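Local coordinates for toxin protein (Yersinia entomophaga, PDB 6AQK) that probably acts as an ADP-ribosyltransferase toxin, transferring ADP-ribose to a target molecule through its C-terminal toxin domain, at residues K133-T147 and E184-L198. Numbering follows the deposited sequence.
Sequences KSMDLEIKSPLIMST and EVTFPLYNRMKITSL. With PT (platinum (II) ion), chain C.
Lys133 and Leu198 open an antiparallel ladder with a reciprocal pair of backbone bonds, and Met135 N follows, bonding to Thr196 O. A beta bulge at Met135 and Asp136, opposite Thr196, shifts the register by one; on the other edge of their strand Thr196 and Ser197 form a classic bulge facing Lys223. Met135 bends at chi2 and chi3, laying its thioether end against Leu198 while SD binds a platinum ion at 2.1 Å; one further ligand atom comes from elsewhere in the structure. On the other side of the sheet, Asp136 receives the ammonium of Lys194 in a salt bridge, OD1 to NZ 2.7 Å, met on the syn side but 33° out of the carboxylate plane. Glu138 runs out extended to Arg192, whose NH2 comes to OE2 at 2.7 Å from above the carboxylate; the two planes stand 68° apart.

Strand 133-140 is an edge strand, within this chain, of a five-stranded mixed sheet in strand order 1-3-5-4-2, and strand 192-198 separates it from strand 220-226; helix 115-124 packs against Leu137 and Leu198. Ile139 and Met193 lie side by side, both with chi1 near +67°, which presses CG1 tightly against CG at 3.3 Å. Beyond Lys140 the chains leave the ladder. Ser141 bonds through N to Asn191 O and through O to Tyr190 N, gripping the type II turn 188-191. A water donates to both Leu143 O and Pro188 O, bridging the two loops. Ile144 sets CG2 against Thr186 CG2 at 3.6 Å and crosses Leu189 at about a right angle. Met145 turns its SD to the Met193 methyl, beside Phe165. Across the small two-stranded sheet, Thr147 OG1 donates to Val185 O at 2.8 Å and lies in plane at the edge of the Phe187 ring.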
ATOM      1  N   LYS A 133     -17.108  -4.492 -11.431  1.00 40.32           N
ATOM      2  CA  LYS A 133     -17.199  -3.208 -12.035  1.00 42.52           C
ATOM      3  C   LYS A 133     -15.859  -2.985 -12.714  1.00 45.85           C
ATOM      4  O   LYS A 133     -14.817  -2.985 -12.074  1.00 36.84           O
ATOM      5  CB  LYS A 133     -17.499  -2.146 -11.004  1.00 47.48           C
ATOM      6  CG  LYS A 133     -17.515  -0.742 -11.570  1.00 50.94           C
ATOM      7  CD  LYS A 133     -17.672   0.327 -10.506  1.00 57.57           C
ATOM      8  CE  LYS A 133     -17.820   1.682 -11.186  1.00 60.97           C
ATOM      9  NZ  LYS A 133     -18.147   2.731 -10.183  1.00 68.97           N
ATOM     10  N   SER A 134     -15.896  -2.859 -14.033  1.00 35.01           N
ATOM     11  CA  SER A 134     -14.745  -2.577 -14.789  1.00 39.69           C
ATOM     12  C   SER A 134     -14.284  -1.157 -14.600  1.00 40.27           C
ATOM     13  O   SER A 134     -15.105  -0.258 -14.503  1.00 43.23           O
ATOM     14  CB  SER A 134     -15.064  -2.804 -16.258  1.00 46.90           C
ATOM     15  OG  SER A 134     -13.883  -2.669 -16.995  1.00 49.64           O
ATOM     16  N   MET A 135     -12.965  -0.939 -14.584  1.00 40.28           N
ATOM     17  CA  MET A 135     -12.404   0.429 -14.374  1.00 41.01           C
ATOM     18  C   MET A 135     -11.259   0.707 -15.311  1.00 34.59           C
ATOM     19  O   MET A 135     -10.647  -0.200 -15.884  1.00 34.18           O
ATOM     20  CB  MET A 135     -11.873   0.557 -12.923  1.00 44.76           C
ATOM     21  CG  MET A 135     -12.880   0.154 -11.846  1.00 52.42           C
ATOM     22  SD  MET A 135     -13.908   1.477 -11.216  1.00 54.04           S
ATOM     23  CE  MET A 135     -12.588   2.056 -10.062  1.00 44.10           C
ATOM     24  N   ASP A 136     -10.832   1.956 -15.369  1.00 36.31           N
ATOM     25  CA  ASP A 136      -9.628   2.235 -16.067  1.00 36.85           C
ATOM     26  C   ASP A 136      -8.884   3.376 -15.438  1.00 46.28           C
ATOM     27  O   ASP A 136      -8.438   4.305 -16.128  1.00 49.25           O
ATOM     28  CB  ASP A 136      -9.984   2.558 -17.522  1.00 51.81           C
ATOM     29  CG  ASP A 136      -8.856   2.309 -18.411  1.00 54.66           C
ATOM     30  OD1 ASP A 136      -8.558   1.113 -18.613  1.00 78.08           O
ATOM     31  OD2 ASP A 136      -8.214   3.270 -18.856  1.00 68.61           O
ATOM     32  N   LEU A 137      -8.648   3.272 -14.141  1.00 37.27           N
ATOM     33  CA  LEU A 137      -8.294   4.445 -13.386  1.00 35.33           C
ATOM     34  C   LEU A 137      -6.792   4.353 -13.061  1.00 37.40           C
ATOM     35  O   LEU A 137      -6.326   3.365 -12.463  1.00 33.13           O
ATOM     36  CB  LEU A 137      -9.203   4.524 -12.150  1.00 36.42           C
ATOM     37  CG  LEU A 137      -8.911   5.620 -11.128  1.00 36.37           C
ATOM     38  CD1 LEU A 137      -9.227   6.954 -11.738  1.00 37.53           C
ATOM     39  CD2 LEU A 137      -9.629   5.429  -9.798  1.00 44.67           C
ATOM     40  N   GLU A 138      -6.033   5.386 -13.439  1.00 34.36           N
ATOM     41  CA  GLU A 138      -4.634   5.463 -13.087  1.00 36.07           C
ATOM     42  C   GLU A 138      -4.479   6.268 -11.796  1.00 37.70           C
ATOM     43  O   GLU A 138      -5.066   7.352 -11.639  1.00 35.65           O
ATOM     44  CB  GLU A 138      -3.783   6.031 -14.220  1.00 40.59           C
ATOM     45  CG  GLU A 138      -2.309   6.195 -13.841  1.00 43.29           C
ATOM     46  CD  GLU A 138      -1.387   6.514 -14.996  1.00 53.55           C
ATOM     47  OE1 GLU A 138      -1.608   5.976 -16.107  1.00 59.03           O
ATOM     48  OE2 GLU A 138      -0.414   7.279 -14.774  1.00 57.43           O
ATOM     49  N   ILE A 139      -3.707   5.716 -10.856  1.00 32.21           N
ATOM     50  CA  ILE A 139      -3.449   6.388  -9.604  1.00 33.02           C
ATOM     51  C   ILE A 139      -1.941   6.333  -9.296  1.00 33.94           C
ATOM     52  O   ILE A 139      -1.213   5.448  -9.782  1.00 31.91           O
ATOM     53  CB  ILE A 139      -4.284   5.801  -8.428  1.00 41.47           C
ATOM     54  CG1 ILE A 139      -3.888   4.405  -8.067  1.00 42.61           C
ATOM     55  CG2 ILE A 139      -5.804   5.807  -8.680  1.00 42.88           C
ATOM     56  CD1 ILE A 139      -4.302   4.048  -6.648  1.00 49.25           C
ATOM     57  N   LYS A 140      -1.484   7.294  -8.499  1.00 32.99           N
ATOM     58  CA  LYS A 140      -0.167   7.269  -7.913  1.00 38.61           C
ATOM     59  C   LYS A 140      -0.346   6.832  -6.455  1.00 35.76           C
ATOM     60  O   LYS A 140      -1.080   7.436  -5.738  1.00 32.42           O
ATOM     61  CB  LYS A 140       0.475   8.675  -7.902  1.00 46.02           C
ATOM     62  CG  LYS A 140       0.885   9.255  -9.227  1.00 51.15           C
ATOM     63  CD  LYS A 140       1.574  10.619  -8.995  1.00 55.75           C
ATOM     64  CE  LYS A 140       1.917  11.323 -10.313  1.00 66.05           C
ATOM     65  NZ  LYS A 140       2.458  10.376 -11.352  1.00 71.02           N
ATOM     66  N   SER A 141       0.365   5.811  -6.019  1.00 32.35           N
ATOM     67  CA  SER A 141       0.028   5.157  -4.783  1.00 33.00           C
ATOM     68  C   SER A 141       0.494   6.114  -3.677  1.00 30.39           C
ATOM     69  O   SER A 141       1.580   6.719  -3.780  1.00 28.87           O
ATOM     70  CB  SER A 141       0.731   3.826  -4.686  1.00 31.32           C
ATOM     71  OG  SER A 141       0.567   3.330  -3.387  1.00 34.26           O
ATOM     72  N   PRO A 142      -0.341   6.298  -2.669  1.00 32.01           N
ATOM     73  CA  PRO A 142       0.011   7.255  -1.642  1.00 30.97           C
ATOM     74  C   PRO A 142       0.768   6.656  -0.498  1.00 29.96           C
ATOM     75  O   PRO A 142       0.882   7.314   0.579  1.00 30.95           O
ATOM     76  CB  PRO A 142      -1.367   7.759  -1.164  1.00 30.50           C
ATOM     77  CG  PRO A 142      -2.215   6.556  -1.250  1.00 33.35           C
ATOM     78  CD  PRO A 142      -1.731   5.809  -2.500  1.00 32.73           C
ATOM     79  N   LEU A 143       1.236   5.420  -0.638  1.00 26.91           N
ATOM     80  CA  LEU A 143       2.171   4.800   0.342  1.00 27.07           C
ATOM     81  C   LEU A 143       3.266   4.044  -0.376  1.00 27.63           C
ATOM     82  O   LEU A 143       3.192   3.722  -1.611  1.00 28.28           O
ATOM     83  CB  LEU A 143       1.430   3.850   1.304  1.00 28.44           C
ATOM     84  CG  LEU A 143       0.855   2.581   0.651  1.00 28.98           C
ATOM     85  CD1 LEU A 143       0.559   1.486   1.638  1.00 35.71           C
ATOM     86  CD2 LEU A 143      -0.410   2.927  -0.168  1.00 33.96           C
ATOM     87  N   ILE A 144       4.281   3.676   0.407  1.00 27.78           N
ATOM     88  CA  ILE A 144       5.209   2.632   0.031  1.00 28.66           C
ATOM     89  C   ILE A 144       4.473   1.295   0.292  1.00 26.67           C
ATOM     90  O   ILE A 144       4.184   0.918   1.431  1.00 31.96           O
ATOM     91  CB  ILE A 144       6.532   2.711   0.886  1.00 29.70           C
ATOM     92  CG1 ILE A 144       7.268   4.005   0.528  1.00 29.88           C
ATOM     93  CG2 ILE A 144       7.381   1.430   0.734  1.00 30.34           C
ATOM     94  CD1 ILE A 144       8.443   4.386   1.429  1.00 33.06           C
ATOM     95  N   MET A 145       4.179   0.573  -0.742  1.00 25.84           N
ATOM     96  CA  MET A 145       3.258  -0.516  -0.618  1.00 24.51           C
ATOM     97  C   MET A 145       3.957  -1.876  -0.693  1.00 27.93           C
ATOM     98  O   MET A 145       4.567  -2.205  -1.709  1.00 27.88           O
ATOM     99  CB  MET A 145       2.228  -0.417  -1.817  1.00 25.04           C
ATOM    100  CG  MET A 145       1.161  -1.468  -1.712  1.00 27.47           C
ATOM    101  SD  MET A 145       0.053  -1.441  -3.128  1.00 33.77           S
ATOM    102  CE  MET A 145      -1.107  -0.313  -2.469  1.00 34.62           C
ATOM    103  N   SER A 146       3.726  -2.720   0.328  1.00 27.57           N
ATOM    104  CA  SER A 146       4.209  -4.078   0.356  1.00 26.63           C
ATOM    105  C   SER A 146       3.186  -4.984  -0.232  1.00 28.75           C
ATOM    106  O   SER A 146       1.993  -4.702  -0.152  1.00 27.62           O
ATOM    107  CB  SER A 146       4.494  -4.529   1.775  1.00 33.93           C
ATOM    108  OG  SER A 146       3.300  -4.478   2.571  1.00 35.90           O
ATOM    109  N   THR A 147       3.668  -6.030  -0.870  1.00 28.08           N
ATOM    110  CA  THR A 147       2.825  -6.982  -1.517  1.00 30.62           C
ATOM    111  C   THR A 147       3.475  -8.360  -1.305  1.00 28.80           C
ATOM    112  O   THR A 147       4.628  -8.424  -0.924  1.00 28.88           O
ATOM    113  CB  THR A 147       2.626  -6.665  -3.043  1.00 28.56           C
ATOM    114  OG1 THR A 147       3.801  -7.000  -3.812  1.00 27.69           O
ATOM    115  CG2 THR A 147       2.209  -5.166  -3.279  1.00 28.54           C
ATOM    116  N   GLU A 184       8.123 -10.874   0.214  1.00 30.66           N
ATOM    117  CA  GLU A 184       7.495  -9.537   0.116  1.00 29.88           C
ATOM    118  C   GLU A 184       8.120  -8.816  -1.074  1.00 32.60           C
ATOM    119  O   GLU A 184       9.366  -8.828  -1.220  1.00 31.34           O
ATOM    120  CB  GLU A 184       7.672  -8.793   1.412  1.00 35.22           C
ATOM    121  CG  GLU A 184       7.102  -7.389   1.416  1.00 40.87           C
ATOM    122  CD  GLU A 184       6.862  -6.872   2.855  1.00 45.38           C
ATOM    123  OE1 GLU A 184       7.595  -5.984   3.347  1.00 43.73           O
ATOM    124  OE2 GLU A 184       5.937  -7.356   3.488  1.00 40.53           O
ATOM    125  N   VAL A 185       7.269  -8.205  -1.923  1.00 29.27           N
ATOM    126  CA  VAL A 185       7.702  -7.339  -3.003  1.00 29.52           C
ATOM    127  C   VAL A 185       7.173  -5.943  -2.714  1.00 30.93           C
ATOM    128  O   VAL A 185       5.984  -5.776  -2.560  1.00 30.08           O
ATOM    129  CB  VAL A 185       7.125  -7.847  -4.354  1.00 28.55           C
ATOM    130  CG1 VAL A 185       7.402  -6.865  -5.466  1.00 30.11           C
ATOM    131  CG2 VAL A 185       7.609  -9.258  -4.674  1.00 32.79           C
ATOM    132  N   THR A 186       8.039  -4.953  -2.698  1.00 27.87           N
ATOM    133  CA  THR A 186       7.641  -3.601  -2.379  1.00 26.52           C
ATOM    134  C   THR A 186       7.652  -2.616  -3.524  1.00 29.15           C
ATOM    135  O   THR A 186       8.527  -2.690  -4.456  1.00 31.13           O
ATOM    136  CB  THR A 186       8.619  -3.108  -1.276  1.00 29.31           C
ATOM    137  OG1 THR A 186       8.745  -4.139  -0.285  1.00 33.31           O
ATOM    138  CG2 THR A 186       8.139  -1.787  -0.596  1.00 30.13           C
ATOM    139  N   PHE A 187       6.745  -1.636  -3.452  1.00 28.16           N
ATOM    140  CA  PHE A 187       6.586  -0.647  -4.505  1.00 28.00           C
ATOM    141  C   PHE A 187       6.815   0.684  -3.907  1.00 25.47           C
ATOM    142  O   PHE A 187       6.588   0.869  -2.714  1.00 27.61           O
ATOM    143  CB  PHE A 187       5.237  -0.744  -5.162  1.00 30.11           C
ATOM    144  CG  PHE A 187       5.072  -1.997  -5.962  1.00 27.91           C
ATOM    145  CD1 PHE A 187       4.803  -3.208  -5.332  1.00 27.09           C
ATOM    146  CD2 PHE A 187       5.343  -1.992  -7.312  1.00 26.88           C
ATOM    147  CE1 PHE A 187       4.651  -4.362  -6.072  1.00 28.92           C
ATOM    148  CE2 PHE A 187       5.180  -3.140  -8.070  1.00 27.84           C
ATOM    149  CZ  PHE A 187       4.867  -4.332  -7.442  1.00 27.64           C
ATOM    150  N   PRO A 188       7.332   1.626  -4.700  1.00 28.06           N
ATOM    151  CA  PRO A 188       7.681   2.891  -4.129  1.00 28.66           C
ATOM    152  C   PRO A 188       6.546   3.875  -3.923  1.00 28.91           C
ATOM    153  O   PRO A 188       5.468   3.765  -4.518  1.00 27.82           O
ATOM    154  CB  PRO A 188       8.720   3.428  -5.149  1.00 30.91           C
ATOM    155  CG  PRO A 188       8.155   2.939  -6.425  1.00 30.75           C
ATOM    156  CD  PRO A 188       7.708   1.560  -6.110  1.00 29.63           C
ATOM    157  N   LEU A 189       6.781   4.844  -3.052  1.00 28.46           N
ATOM    158  CA  LEU A 189       5.846   5.974  -2.928  1.00 28.94           C
ATOM    159  C   LEU A 189       5.565   6.595  -4.323  1.00 29.19           C
ATOM    160  O   LEU A 189       6.502   6.780  -5.129  1.00 29.48           O
ATOM    161  CB  LEU A 189       6.433   7.021  -2.001  1.00 28.82           C
ATOM    162  CG  LEU A 189       5.473   8.187  -1.619  1.00 30.65           C
ATOM    163  CD1 LEU A 189       4.169   7.669  -0.993  1.00 33.38           C
ATOM    164  CD2 LEU A 189       6.181   9.132  -0.666  1.00 29.21           C
ATOM    165  N   TYR A 190       4.312   6.873  -4.635  1.00 27.78           N
ATOM    166  CA  TYR A 190       3.874   7.386  -5.964  1.00 29.06           C
ATOM    167  C   TYR A 190       3.962   6.390  -7.098  1.00 30.02           C
ATOM    168  O   TYR A 190       3.740   6.750  -8.248  1.00 30.25           O
ATOM    169  CB  TYR A 190       4.498   8.734  -6.374  1.00 28.45           C
ATOM    170  CG  TYR A 190       4.650   9.721  -5.229  1.00 29.22           C
ATOM    171  CD1 TYR A 190       3.574  10.085  -4.435  1.00 32.91           C
ATOM    172  CD2 TYR A 190       5.874  10.364  -5.001  1.00 34.08           C
ATOM    173  CE1 TYR A 190       3.700  10.990  -3.385  1.00 33.35           C
ATOM    174  CE2 TYR A 190       6.012  11.277  -3.930  1.00 35.64           C
ATOM    175  CZ  TYR A 190       4.934  11.608  -3.153  1.00 31.63           C
ATOM    176  OH  TYR A 190       5.050  12.523  -2.126  1.00 35.49           O
ATOM    177  N   ASN A 191       4.158   5.108  -6.788  1.00 32.44           N
ATOM    178  CA  ASN A 191       4.101   4.067  -7.791  1.00 29.61           C
ATOM    179  C   ASN A 191       2.819   4.214  -8.602  1.00 28.68           C
ATOM    180  O   ASN A 191       1.739   4.405  -8.035  1.00 30.23           O
ATOM    181  CB  ASN A 191       4.136   2.714  -7.092  1.00 32.25           C
ATOM    182  CG  ASN A 191       4.056   1.559  -8.043  1.00 29.77           C
ATOM    183  OD1 ASN A 191       4.915   1.440  -8.893  1.00 29.54           O
ATOM    184  ND2 ASN A 191       3.025   0.704  -7.895  1.00 28.67           N
ATOM    185  N   ARG A 192       2.955   4.092  -9.918  1.00 30.47           N
ATOM    186  CA  ARG A 192       1.826   4.178 -10.818  1.00 29.17           C
ATOM    187  C   ARG A 192       1.162   2.849 -10.996  1.00 27.68           C
ATOM    188  O   ARG A 192       1.814   1.863 -11.318  1.00 30.81           O
ATOM    189  CB  ARG A 192       2.282   4.727 -12.203  1.00 34.21           C
ATOM    190  CG  ARG A 192       2.650   6.213 -12.121  1.00 43.42           C
ATOM    191  CD  ARG A 192       3.095   6.883 -13.420  1.00 47.11           C
ATOM    192  NE  ARG A 192       3.532   5.916 -14.413  1.00 55.43           N
ATOM    193  CZ  ARG A 192       2.909   5.606 -15.561  1.00 60.84           C
ATOM    194  NH1 ARG A 192       3.452   4.701 -16.354  1.00 59.95           N
ATOM    195  NH2 ARG A 192       1.774   6.198 -15.955  1.00 67.96           N
ATOM    196  N   MET A 193      -0.146   2.854 -10.846  1.00 29.12           N
ATOM    197  CA  MET A 193      -0.961   1.665 -11.087  1.00 31.65           C
ATOM    198  C   MET A 193      -2.241   2.039 -11.851  1.00 27.41           C
ATOM    199  O   MET A 193      -2.726   3.169 -11.793  1.00 31.99           O
ATOM    200  CB  MET A 193      -1.285   0.948  -9.797  1.00 33.51           C
ATOM    201  CG  MET A 193      -2.180   1.665  -8.824  1.00 39.24           C
ATOM    202  SD  MET A 193      -2.635   0.663  -7.347  1.00 40.40           S
ATOM    203  CE  MET A 193      -1.023   0.389  -6.663  1.00 32.16           C
ATOM    204  N   LYS A 194      -2.780   1.058 -12.545  1.00 29.48           N
ATOM    205  CA  LYS A 194      -4.014   1.206 -13.297  1.00 30.22           C
ATOM    206  C   LYS A 194      -5.020   0.238 -12.711  1.00 26.59           C
ATOM    207  O   LYS A 194      -4.740  -0.941 -12.747  1.00 28.15           O
ATOM    208  CB  LYS A 194      -3.737   0.903 -14.757  1.00 34.76           C
ATOM    209  CG  LYS A 194      -4.945   1.013 -15.666  1.00 43.19           C
ATOM    210  CD  LYS A 194      -4.467   0.481 -17.007  1.00 51.74           C
ATOM    211  CE  LYS A 194      -5.569   0.235 -18.021  1.00 64.32           C
ATOM    212  NZ  LYS A 194      -5.898   1.535 -18.666  1.00 72.10           N
ATOM    213  N   ILE A 195      -6.078   0.762 -12.101  1.00 27.72           N
ATOM    214  CA  ILE A 195      -7.138  -0.066 -11.541  1.00 30.25           C
ATOM    215  C   ILE A 195      -7.944  -0.539 -12.748  1.00 32.94           C
ATOM    216  O   ILE A 195      -8.471   0.298 -13.523  1.00 32.62           O
ATOM    217  CB  ILE A 195      -8.065   0.683 -10.597  1.00 33.18           C
ATOM    218  CG1 ILE A 195      -7.266   1.455  -9.512  1.00 33.84           C
ATOM    219  CG2 ILE A 195      -9.088  -0.294  -9.958  1.00 32.12           C
ATOM    220  CD1 ILE A 195      -6.296   0.609  -8.735  1.00 30.38           C
ATOM    221  N   THR A 196      -8.069  -1.857 -12.890  1.00 32.81           N
ATOM    222  CA  THR A 196      -8.863  -2.379 -13.975  1.00 32.78           C
ATOM    223  C   THR A 196     -10.187  -2.985 -13.598  1.00 35.13           C
ATOM    224  O   THR A 196     -11.079  -3.081 -14.464  1.00 32.30           O
ATOM    225  CB  THR A 196      -8.081  -3.384 -14.818  1.00 34.59           C
ATOM    226  OG1 THR A 196      -7.779  -4.525 -14.021  1.00 33.64           O
ATOM    227  CG2 THR A 196      -6.751  -2.749 -15.233  1.00 36.96           C
ATOM    228  N   SER A 197     -10.374  -3.396 -12.352  1.00 31.13           N
ATOM    229  CA  SER A 197     -11.622  -4.098 -11.980  1.00 31.10           C
ATOM    230  C   SER A 197     -11.817  -4.072 -10.480  1.00 31.59           C
ATOM    231  O   SER A 197     -10.811  -4.246  -9.719  1.00 30.95           O
ATOM    232  CB  SER A 197     -11.514  -5.570 -12.386  1.00 32.00           C
ATOM    233  OG  SER A 197     -12.791  -6.093 -12.176  1.00 39.18           O
ATOM    234  N   LEU A 198     -13.061  -3.905 -10.028  1.00 30.86           N
ATOM    235  CA  LEU A 198     -13.422  -4.130  -8.621  1.00 30.49           C
ATOM    236  C   LEU A 198     -14.394  -5.255  -8.622  1.00 33.95           C
ATOM    237  O   LEU A 198     -15.289  -5.279  -9.502  1.00 33.96           O
ATOM    238  CB  LEU A 198     -14.082  -2.948  -8.000  1.00 30.50           C
ATOM    239  CG  LEU A 198     -13.316  -1.665  -8.203  1.00 34.73           C
ATOM    240  CD1 LEU A 198     -14.192  -0.557  -7.657  1.00 35.57           C
ATOM    241  CD2 LEU A 198     -11.922  -1.769  -7.557  1.00 35.44           C
TER
HETATM  242 PT    PT C1002     -13.805   3.464 -11.794  0.78 79.86          PT
HETATM  243  O   HOH W   1       3.636   1.954  -3.571  1.00 28.36           O